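Local coordinates for putative exported protein (PDB 4RAA) that is of unknown function but folds as a six-bladed beta-propeller and is probably exported from the cytoplasm, at residues V73-G84 with Y114-E124; S132-L143 with S186-V196. All coordinates share one frame; numbering follows the deposited sequence.

Contact 1. Residues V73-G84 with Y114-E124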
loop_
_atom_site.group_PDB
_atom_site.type_symbol
_atom_site.label_atom_id
_atom_site.label_comp_id
_atom_site.label_asym_id
_atom_site.label_seq_id
_atom_site.Cartn_x
_atom_site.Cartn_y
_atom_site.Cartn_z
ATOM N N VAL A 73 -22.562 -2.365 17.791
ATOM C CA VAL A 73 -21.721 -1.201 18.102
ATOM C C VAL A 73 -21.583 -0.338 16.859
ATOM O O VAL A 73 -21.910 0.843 16.904
ATOM C CB VAL A 73 -20.302 -1.593 18.604
ATOM C CG1 VAL A 73 -19.439 -0.351 18.886
ATOM C CG2 VAL A 73 -20.399 -2.471 19.849
ATOM N N ASN A 74 -21.067 -0.919 15.773
ATOM C CA ASN A 74 -20.822 -0.187 14.518
ATOM C C ASN A 74 -20.373 -1.125 13.383
ATOM O O ASN A 74 -19.966 -2.258 13.655
ATOM C CB ASN A 74 -19.715 0.878 14.738
ATOM C CG ASN A 74 -19.709 1.966 13.680
ATOM O OD1 ASN A 74 -20.644 2.094 12.883
ATOM N ND2 ASN A 74 -18.650 2.769 13.671
ATOM N N GLN A 75 -20.485 -0.668 12.128
ATOM C CA GLN A 75 -19.964 -1.402 10.955
ATOM C C GLN A 75 -18.562 -0.878 10.642
ATOM O O GLN A 75 -18.315 0.324 10.754
ATOM C CB GLN A 75 -20.849 -1.244 9.709
ATOM C CG GLN A 75 -20.374 -2.127 8.546
ATOM C CD GLN A 75 -21.278 -2.157 7.334
ATOM O OE1 GLN A 75 -22.383 -1.604 7.340
ATOM N NE2 GLN A 75 -20.818 -2.836 6.281
ATOM N N ILE A 76 -17.668 -1.783 10.228
ATOM C CA ILE A 76 -16.289 -1.439 9.848
ATOM C C ILE A 76 -16.307 -1.221 8.344
ATOM O O ILE A 76 -16.385 -2.184 7.585
ATOM C CB ILE A 76 -15.261 -2.532 10.250
ATOM C CG1 ILE A 76 -15.378 -2.818 11.762
ATOM C CG2 ILE A 76 -13.838 -2.105 9.857
ATOM C CD1 ILE A 76 -14.288 -3.680 12.362
ATOM N N GLY A 77 -16.225 0.044 7.924
ATOM C CA GLY A 77 -16.279 0.419 6.511
ATOM C C GLY A 77 -17.675 0.206 5.976
ATOM O O GLY A 77 -18.644 0.252 6.736
ATOM N N GLN A 78 -17.775 -0.033 4.673
ATOM C CA GLN A 78 -19.066 -0.309 4.013
ATOM C C GLN A 78 -18.859 -0.930 2.642
ATOM O O GLN A 78 -17.733 -0.975 2.154
ATOM C CB GLN A 78 -19.882 0.974 3.875
ATOM C CG GLN A 78 -19.110 2.133 3.265
ATOM C CD GLN A 78 -19.988 3.232 2.703
ATOM O OE1 GLN A 78 -21.183 3.325 2.994
ATOM N NE2 GLN A 78 -19.390 4.078 1.875
ATOM N N LYS A 79 -19.942 -1.404 2.025
ATOM C CA LYS A 79 -19.864 -1.975 0.679
ATOM C C LYS A 79 -19.750 -0.875 -0.350
ATOM O O LYS A 79 -20.350 0.191 -0.185
ATOM C CB LYS A 79 -21.071 -2.836 0.331
ATOM C CG LYS A 79 -21.232 -4.054 1.221
ATOM C CD LYS A 79 -22.009 -5.179 0.548
ATOM C CE LYS A 79 -21.169 -5.902 -0.510
ATOM N NZ LYS A 79 -21.791 -7.150 -1.041
ATOM N N GLY A 80 -19.005 -1.153 -1.418
ATOM C CA GLY A 80 -18.807 -0.205 -2.521
ATOM C C GLY A 80 -17.453 -0.332 -3.182
ATOM O O GLY A 80 -16.565 -1.005 -2.651
ATOM N N SER A 81 -17.297 0.342 -4.326
ATOM C CA SER A 81 -16.057 0.311 -5.130
ATOM C C SER A 81 -15.026 1.421 -4.859
ATOM O O SER A 81 -13.967 1.419 -5.480
ATOM C CB SER A 81 -16.418 0.318 -6.623
ATOM O OG SER A 81 -17.031 1.541 -6.997
ATOM N N GLY A 82 -15.320 2.357 -3.955
ATOM C CA GLY A 82 -14.411 3.465 -3.656
ATOM C C GLY A 82 -13.292 3.090 -2.692
ATOM O O GLY A 82 -13.163 1.918 -2.295
ATOM N N PRO A 83 -12.458 4.081 -2.315
ATOM C CA PRO A 83 -11.425 3.796 -1.323
ATOM C C PRO A 83 -12.067 3.607 0.050
ATOM O O PRO A 83 -12.954 4.370 0.412
ATOM C CB PRO A 83 -10.518 5.034 -1.376
ATOM C CG PRO A 83 -10.869 5.729 -2.649
ATOM C CD PRO A 83 -12.327 5.453 -2.839
ATOM N N GLY A 84 -11.650 2.572 0.773
ATOM C CA GLY A 84 -12.231 2.232 2.077
ATOM C C GLY A 84 -13.519 1.407 2.024
ATOM O O GLY A 84 -14.058 1.054 3.077
ATOM N N TYR A 114 -8.360 -0.480 8.740
ATOM C CA TYR A 114 -9.223 0.349 9.571
ATOM C C TYR A 114 -8.601 0.451 10.966
ATOM O O TYR A 114 -7.766 -0.374 11.341
ATOM C CB TYR A 114 -10.618 -0.265 9.665
ATOM C CG TYR A 114 -11.324 -0.423 8.337
ATOM C CD1 TYR A 114 -12.111 0.604 7.807
ATOM C CD2 TYR A 114 -11.221 -1.609 7.609
ATOM C CE1 TYR A 114 -12.774 0.455 6.585
ATOM C CE2 TYR A 114 -11.882 -1.769 6.386
ATOM C CZ TYR A 114 -12.652 -0.738 5.882
ATOM O OH TYR A 114 -13.281 -0.911 4.684
ATOM N N ASN A 115 -9.015 1.468 11.722
ATOM C CA ASN A 115 -8.526 1.714 13.097
ATOM C C ASN A 115 -9.122 0.668 14.038
ATOM O O ASN A 115 -10.339 0.445 14.015
ATOM C CB ASN A 115 -8.946 3.120 13.556
ATOM C CG ASN A 115 -8.252 3.569 14.827
ATOM O OD1 ASN A 115 -8.557 3.084 15.907
ATOM N ND2 ASN A 115 -7.362 4.550 14.706
ATOM N N ALA A 116 -8.281 0.044 14.863
ATOM C CA ALA A 116 -8.739 -0.977 15.819
ATOM C C ALA A 116 -9.573 -0.405 16.964
ATOM O O ALA A 116 -10.387 -1.126 17.530
ATOM C CB ALA A 116 -7.561 -1.759 16.379
ATOM N N THR A 117 -9.369 0.877 17.288
ATOM C CA THR A 117 -10.079 1.577 18.370
ATOM C C THR A 117 -11.401 2.205 17.890
ATOM O O THR A 117 -12.459 1.801 18.368
ATOM C CB THR A 117 -9.171 2.660 19.023
ATOM O OG1 THR A 117 -7.901 2.084 19.343
ATOM C CG2 THR A 117 -9.795 3.267 20.291
ATOM N N ASP A 118 -11.341 3.166 16.953
ATOM C CA ASP A 118 -12.556 3.900 16.463
ATOM C C ASP A 118 -13.234 3.396 15.170
ATOM O O ASP A 118 -14.264 3.928 14.783
ATOM C CB ASP A 118 -12.323 5.437 16.428
ATOM C CG ASP A 118 -11.313 5.895 15.378
ATOM O OD1 ASP A 118 -11.181 5.272 14.305
ATOM O OD2 ASP A 118 -10.667 6.936 15.617
ATOM N N PHE A 119 -12.636 2.405 14.506
ATOM C CA PHE A 119 -13.176 1.750 13.268
ATOM C C PHE A 119 -13.203 2.571 11.960
ATOM O O PHE A 119 -13.742 2.092 10.946
ATOM C CB PHE A 119 -14.537 1.062 13.527
ATOM C CG PHE A 119 -14.559 0.212 14.771
ATOM C CD1 PHE A 119 -13.609 -0.804 14.959
ATOM C CD2 PHE A 119 -15.536 0.406 15.758
ATOM C CE1 PHE A 119 -13.620 -1.589 16.110
ATOM C CE2 PHE A 119 -15.557 -0.382 16.910
ATOM C CZ PHE A 119 -14.601 -1.383 17.086
ATOM N N SER A 120 -12.590 3.763 11.969
ATOM C CA SER A 120 -12.517 4.618 10.783
ATOM C C SER A 120 -11.455 4.062 9.829
ATOM O O SER A 120 -10.561 3.316 10.240
ATOM C CB SER A 120 -12.197 6.070 11.154
ATOM O OG SER A 120 -10.939 6.182 11.813
ATOM N N PHE A 121 -11.569 4.436 8.557
ATOM C CA PHE A 121 -10.655 3.973 7.507
ATOM C C PHE A 121 -9.298 4.694 7.604
ATOM O O PHE A 121 -9.253 5.911 7.791
ATOM C CB PHE A 121 -11.325 4.162 6.133
ATOM C CG PHE A 121 -10.468 3.773 4.969
ATOM C CD1 PHE A 121 -9.949 2.484 4.871
ATOM C CD2 PHE A 121 -10.210 4.683 3.937
ATOM C CE1 PHE A 121 -9.138 2.124 3.791
ATOM C CE2 PHE A 121 -9.418 4.325 2.851
ATOM C CZ PHE A 121 -8.880 3.045 2.776
ATOM N N LEU A 122 -8.209 3.923 7.503
ATOM C CA LEU A 122 -6.827 4.427 7.546
ATOM C C LEU A 122 -6.223 4.500 6.143
ATOM O O LEU A 122 -5.855 5.586 5.692
ATOM C CB LEU A 122 -5.951 3.560 8.462
ATOM C CG LEU A 122 -5.882 3.899 9.948
ATOM C CD1 LEU A 122 -7.237 4.206 10.546
ATOM C CD2 LEU A 122 -5.200 2.760 10.692
ATOM N N TYR A 123 -6.106 3.349 5.476
ATOM C CA TYR A 123 -5.545 3.270 4.110
ATOM C C TYR A 123 -5.783 1.917 3.466
ATOM O O TYR A 123 -6.139 0.969 4.161
ATOM C CB TYR A 123 -4.034 3.535 4.116
ATOM C CG TYR A 123 -3.186 2.494 4.832
ATOM C CD1 TYR A 123 -3.067 2.492 6.225
ATOM C CD2 TYR A 123 -2.475 1.525 4.107
ATOM C CE1 TYR A 123 -2.277 1.549 6.880
ATOM C CE2 TYR A 123 -1.682 0.579 4.745
ATOM C CZ TYR A 123 -1.580 0.590 6.127
ATOM O OH TYR A 123 -0.786 -0.358 6.738
ATOM N N GLU A 124 -5.583 1.834 2.148
ATOM C CA GLU A 124 -5.746 0.569 1.405
ATOM C C GLU A 124 -4.572 0.320 0.476
ATOM O O GLU A 124 -4.037 1.255 -0.119
ATOM C CB GLU A 124 -7.070 0.518 0.611
ATOM C CG GLU A 124 -7.210 1.523 -0.541
ATOM C CD GLU A 124 -8.547 1.459 -1.275
ATOM O OE1 GLU A 124 -9.443 0.675 -0.898
ATOM O OE2 GLU A 124 -8.708 2.224 -2.247
#
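Two neighbouring propeller blades meet here: the last strand of one blade, 72-79, and the loop leading into the next blade pack on the outer turn of that next blade. I76 and G84 lie against the aromatic rings of Y114, F119 and F121. Residues 73-84 end strand 72-79 and cross over to strand 85-94. Residues 114-124 form the turn between strands 110-115 and 121-126, the outer pair of the next blade.

I76 uses a different branch for each of two rings. Its CG2 lies over one face of Y114, 3.6 Å from the ring centroid, a CH-pi contact offset toward the rim. Its CD1 meets CD1 of F119 at 3.9 Å, obliquely. V73 CG1 and N74 CB approach CE2 and CD2 of F119 obliquely and more loosely. I76 also packs on L63 and V65 of its own blade and on I101 of the next, and F119 touches I101 as well.

G84 is held by its backbone N, CA and O, each with its own partner. Y114 OH donates to G84 O at 2.7 Å, from well above the carbonyl plane (51° out of it). F121 has CG anti to the backbone N (chi1 178°), which lays its ring flat against G84. CA of G84 stands over the ring centre, 3.3 Å from the centroid, and Y123 N lies over the opposite face. G84 N also reaches E124 OE1 at 3.4 Å, a weak bond. Close by, Y123 stacks on Y123 of the second subunit.

The crossover is therefore held by one short tyrosine hydrogen bond and a phenylalanine face. E124 forms a salt bridge with K110 and probably shares its charge there, while its bond to G84 N is weak.

Contact 2. Residues S132-L143 with S186-V196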
loop_
_atom_site.group_PDB
_atom_site.type_symbol
_atom_site.label_atom_id
_atom_site.label_comp_id
_atom_site.label_asym_id
_atom_site.label_seq_id
_atom_site.Cartn_x
_atom_site.Cartn_y
_atom_site.Cartn_z
ATOM N N SER A 132 -6.499 -15.349 -0.008
ATOM C CA SER A 132 -7.796 -15.100 0.681
ATOM C C SER A 132 -7.726 -14.832 2.192
ATOM O O SER A 132 -8.633 -14.229 2.755
ATOM C CB SER A 132 -8.740 -16.296 0.465
ATOM O OG SER A 132 -8.279 -17.470 1.119
ATOM N N CYS A 133 -6.641 -15.235 2.833
ATOM C CA CYS A 133 -6.560 -15.220 4.282
ATOM C C CYS A 133 -5.120 -14.966 4.746
ATOM O O CYS A 133 -4.185 -15.461 4.111
ATOM C CB CYS A 133 -7.151 -16.565 4.724
ATOM S SG CYS A 133 -6.329 -17.440 6.038
ATOM N N CYS A 134 -4.970 -14.179 5.827
ATOM C CA CYS A 134 -3.668 -13.770 6.383
ATOM C C CYS A 134 -3.676 -13.617 7.910
ATOM O O CYS A 134 -4.725 -13.381 8.500
ATOM C CB CYS A 134 -3.243 -12.430 5.749
ATOM S SG CYS A 134 -1.717 -11.651 6.364
ATOM N N LEU A 135 -2.497 -13.744 8.527
ATOM C CA LEU A 135 -2.306 -13.561 9.984
ATOM C C LEU A 135 -0.891 -13.093 10.330
ATOM O O LEU A 135 0.085 -13.532 9.700
ATOM C CB LEU A 135 -2.616 -14.846 10.762
ATOM C CG LEU A 135 -4.044 -15.094 11.260
ATOM C CD1 LEU A 135 -4.111 -16.502 11.828
ATOM C CD2 LEU A 135 -4.479 -14.065 12.312
ATOM N N GLN A 136 -0.786 -12.227 11.343
ATOM C CA GLN A 136 0.509 -11.697 11.766
ATOM C C GLN A 136 1.177 -12.687 12.713
ATOM O O GLN A 136 0.589 -13.063 13.722
ATOM C CB GLN A 136 0.369 -10.326 12.448
ATOM C CG GLN A 136 1.713 -9.627 12.630
ATOM C CD GLN A 136 1.620 -8.204 13.155
ATOM O OE1 GLN A 136 0.835 -7.903 14.045
ATOM N NE2 GLN A 136 2.455 -7.333 12.626
ATOM N N LEU A 137 2.396 -13.107 12.373
ATOM C CA LEU A 137 3.218 -13.991 13.223
ATOM C C LEU A 137 3.753 -13.145 14.379
ATOM O O LEU A 137 3.948 -11.942 14.199
ATOM C CB LEU A 137 4.395 -14.569 12.434
ATOM C CG LEU A 137 4.039 -15.428 11.214
ATOM C CD1 LEU A 137 5.281 -15.692 10.369
ATOM C CD2 LEU A 137 3.343 -16.724 11.620
ATOM N N GLU A 138 4.030 -13.769 15.531
ATOM C CA GLU A 138 4.489 -13.036 16.737
ATOM C C GLU A 138 5.678 -12.095 16.472
ATOM O O GLU A 138 5.726 -10.992 17.030
ATOM C CB GLU A 138 4.836 -13.974 17.901
ATOM C CG GLU A 138 4.860 -13.250 19.256
ATOM C CD GLU A 138 5.704 -13.919 20.337
ATOM O OE1 GLU A 138 6.200 -15.060 20.157
ATOM O OE2 GLU A 138 5.884 -13.269 21.392
ATOM N N ASP A 139 6.613 -12.519 15.617
ATOM C CA ASP A 139 7.754 -11.663 15.250
ATOM C C ASP A 139 7.396 -10.407 14.418
ATOM O O ASP A 139 8.231 -9.511 14.292
ATOM C CB ASP A 139 8.906 -12.465 14.605
ATOM C CG ASP A 139 8.540 -13.129 13.285
ATOM O OD1 ASP A 139 7.535 -12.764 12.631
ATOM O OD2 ASP A 139 9.299 -14.034 12.889
ATOM N N GLY A 140 6.190 -10.354 13.847
ATOM C CA GLY A 140 5.704 -9.188 13.086
ATOM C C GLY A 140 5.442 -9.435 11.613
ATOM O O GLY A 140 4.703 -8.673 10.982
ATOM N N ASN A 141 6.050 -10.486 11.063
ATOM C CA ASN A 141 5.863 -10.852 9.660
ATOM C C ASN A 141 4.468 -11.435 9.457
ATOM O O ASN A 141 3.808 -11.859 10.412
ATOM C CB ASN A 141 6.904 -11.879 9.219
ATOM C CG ASN A 141 8.327 -11.376 9.353
ATOM O OD1 ASN A 141 8.610 -10.193 9.157
ATOM N ND2 ASN A 141 9.236 -12.279 9.687
ATOM N N LEU A 142 4.055 -11.510 8.200
ATOM C CA LEU A 142 2.699 -11.901 7.833
ATOM C C LEU A 142 2.679 -13.269 7.163
ATOM O O LEU A 142 3.509 -13.525 6.295
ATOM C CB LEU A 142 2.139 -10.842 6.873
ATOM C CG LEU A 142 2.268 -9.378 7.340
ATOM C CD1 LEU A 142 1.951 -8.417 6.202
ATOM C CD2 LEU A 142 1.404 -9.103 8.567
ATOM N N LEU A 143 1.753 -14.140 7.586
ATOM C CA LEU A 143 1.546 -15.457 6.959
ATOM C C LEU A 143 0.300 -15.340 6.104
ATOM O O LEU A 143 -0.757 -15.003 6.625
ATOM C CB LEU A 143 1.346 -16.572 7.990
ATOM C CG LEU A 143 1.095 -17.999 7.455
ATOM C CD1 LEU A 143 2.276 -18.510 6.639
ATOM C CD2 LEU A 143 0.793 -18.964 8.592
ATOM N N SER A 186 -12.182 -21.858 3.757
ATOM C CA SER A 186 -11.581 -20.615 3.239
ATOM C C SER A 186 -10.513 -20.057 4.188
ATOM O O SER A 186 -9.520 -19.501 3.730
ATOM C CB SER A 186 -12.657 -19.567 2.972
ATOM O OG SER A 186 -13.379 -19.314 4.152
ATOM N N GLN A 187 -10.750 -20.195 5.496
ATOM C CA GLN A 187 -9.817 -19.784 6.563
ATOM C C GLN A 187 -9.134 -21.077 7.077
ATOM O O GLN A 187 -9.765 -21.883 7.763
ATOM C CB GLN A 187 -10.609 -19.073 7.685
ATOM C CG GLN A 187 -9.807 -18.437 8.815
ATOM C CD GLN A 187 -9.160 -17.121 8.448
ATOM O OE1 GLN A 187 -9.643 -16.396 7.575
ATOM N NE2 GLN A 187 -8.068 -16.788 9.140
HETATM N N MSE A 188 -7.852 -21.256 6.761
HETATM C CA MSE A 188 -7.063 -22.465 7.150
HETATM C C MSE A 188 -5.774 -22.088 7.856
HETATM O O MSE A 188 -4.755 -22.789 7.775
HETATM C CB MSE A 188 -6.896 -23.413 5.948
HETATM C CG MSE A 188 -5.803 -23.117 4.900
HETATM SE SE MSE A 188 -5.921 -21.302 4.161
HETATM C CE MSE A 188 -7.306 -21.638 2.810
ATOM N N ILE A 189 -5.839 -20.971 8.579
ATOM C CA ILE A 189 -4.743 -20.431 9.365
ATOM C C ILE A 189 -5.385 -19.878 10.635
ATOM O O ILE A 189 -6.427 -19.192 10.544
ATOM C CB ILE A 189 -4.024 -19.264 8.658
ATOM C CG1 ILE A 189 -3.773 -19.555 7.176
ATOM C CG2 ILE A 189 -2.699 -18.964 9.351
ATOM C CD1 ILE A 189 -3.085 -18.415 6.451
ATOM N N TYR A 190 -4.783 -20.171 11.793
ATOM C CA TYR A 190 -5.283 -19.680 13.088
ATOM C C TYR A 190 -4.187 -19.529 14.148
ATOM O O TYR A 190 -3.051 -20.010 13.973
ATOM C CB TYR A 190 -6.429 -20.571 13.609
ATOM C CG TYR A 190 -6.069 -22.011 13.930
ATOM C CD1 TYR A 190 -5.437 -22.335 15.133
ATOM C CD2 TYR A 190 -6.404 -23.065 13.055
ATOM C CE1 TYR A 190 -5.107 -23.643 15.452
ATOM C CE2 TYR A 190 -6.082 -24.390 13.371
ATOM C CZ TYR A 190 -5.432 -24.667 14.580
ATOM O OH TYR A 190 -5.088 -25.941 14.951
ATOM N N LYS A 191 -4.564 -18.859 15.242
ATOM C CA LYS A 191 -3.700 -18.625 16.391
ATOM C C LYS A 191 -4.168 -19.379 17.644
ATOM O O LYS A 191 -5.359 -19.696 17.794
ATOM C CB LYS A 191 -3.589 -17.123 16.717
ATOM C CG LYS A 191 -2.689 -16.322 15.776
ATOM C CD LYS A 191 -2.242 -14.972 16.355
ATOM C CE LYS A 191 -3.397 -13.993 16.550
ATOM N NZ LYS A 191 -2.927 -12.671 17.048
ATOM N N VAL A 192 -3.188 -19.708 18.491
ATOM C CA VAL A 192 -3.379 -20.300 19.822
ATOM C C VAL A 192 -2.269 -19.626 20.623
ATOM O O VAL A 192 -1.088 -20.007 20.518
ATOM C CB VAL A 192 -3.258 -21.841 19.851
ATOM C CG1 VAL A 192 -3.363 -22.366 21.283
ATOM C CG2 VAL A 192 -4.327 -22.483 18.963
ATOM N N GLY A 193 -2.656 -18.593 21.375
ATOM C CA GLY A 193 -1.712 -17.744 22.080
ATOM C C GLY A 193 -1.038 -16.932 20.988
ATOM O O GLY A 193 -1.719 -16.399 20.091
ATOM N N THR A 194 0.292 -16.909 21.031
ATOM C CA THR A 194 1.139 -16.195 20.057
ATOM C C THR A 194 1.456 -17.002 18.776
ATOM O O THR A 194 1.708 -16.415 17.716
ATOM C CB THR A 194 2.475 -15.768 20.721
ATOM O OG1 THR A 194 3.179 -16.920 21.215
ATOM C CG2 THR A 194 2.208 -14.804 21.892
ATOM N N ASN A 195 1.454 -18.335 18.887
ATOM C CA ASN A 195 1.766 -19.232 17.765
ATOM C C ASN A 195 0.670 -19.294 16.704
ATOM O O ASN A 195 -0.527 -19.303 17.021
ATOM C CB ASN A 195 2.063 -20.654 18.256
ATOM C CG ASN A 195 3.352 -20.743 19.044
ATOM O OD1 ASN A 195 3.344 -21.144 20.204
ATOM N ND2 ASN A 195 4.471 -20.346 18.427
ATOM N N VAL A 196 1.119 -19.364 15.452
ATOM C CA VAL A 196 0.265 -19.422 14.283
ATOM C C VAL A 196 0.366 -20.836 13.712
ATOM O O VAL A 196 1.455 -21.373 13.553
ATOM C CB VAL A 196 0.686 -18.377 13.236
ATOM C CG1 VAL A 196 -0.373 -18.261 12.141
ATOM C CG2 VAL A 196 0.893 -17.023 13.909
#
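With chi1 of -44°, I189 has CG1 beside its backbone N and CG2 anti to that N, and the two branches serve different partners. CD1, at the end of the CG1 branch, meets C133 SG at 3.4 Å. CG2 meets L143 CD2 at 3.6 Å. L143 is itself turned with CG anti to the backbone N (chi1 179°), and its CD2 also lies 3.8 Å from V196 CG1. The L143 and V196 side chains run past each other in opposite directions.

These residues pack between the first two strands of two successive blades. Strand 134-136 and strand 189-192 run roughly parallel, 28° apart, with their axes 7.4 Å from each other. No hydrogen bond joins the two segments. Instead, L135 pushes CD1 across to the backbone of the other blade, 3.6 Å from Y190 CA. Farther along, L137 crosses V196 at about a right angle, CD2 against CG2. F93 and V161 extend the apolar surroundings.

The ends of the contact are more polar. The chain of Q187 bends at chi2 and brings its amide alongside C133 SG. That amide is fixed through both its polar atoms: NE2 donates to I189 O of its own segment at 3.2 Å, and OE1 bonds to S91. At the opposite end, E138 lies extended across T194, with its CD 3.7 Å from T194 CB. This end is exposed, at the turns 137-140 and 192-195.

The blades are joined here by branched aliphatic side chains and a cysteine sulfur. The Q187 amide is bonded to I189 O and to S91. With no hydrogen bond across it, the buried part probably relies on apolar packing and exclusion of water.

How the contacts relate
Contact 2 joins neighbouring blades. Contact 1 does so through I76 and also holds the connection that enters the second blade. Their depths differ. Contact 2 is buried nearer the centre of the chain and packs the first two strands of one blade against those of the next. Contact 1 lies farther out, is only partly buried, and sits beside the second subunit. The chemistry follows the place. Contact 2 is mostly apolar and has no hydrogen bond across it. Contact 1 relies on aromatic faces and on bonds to backbone atoms. Their centres are about 22 Å apart and they do not touch. They are consecutive along the chain, since strand 121-126 is followed directly by strand 134-136.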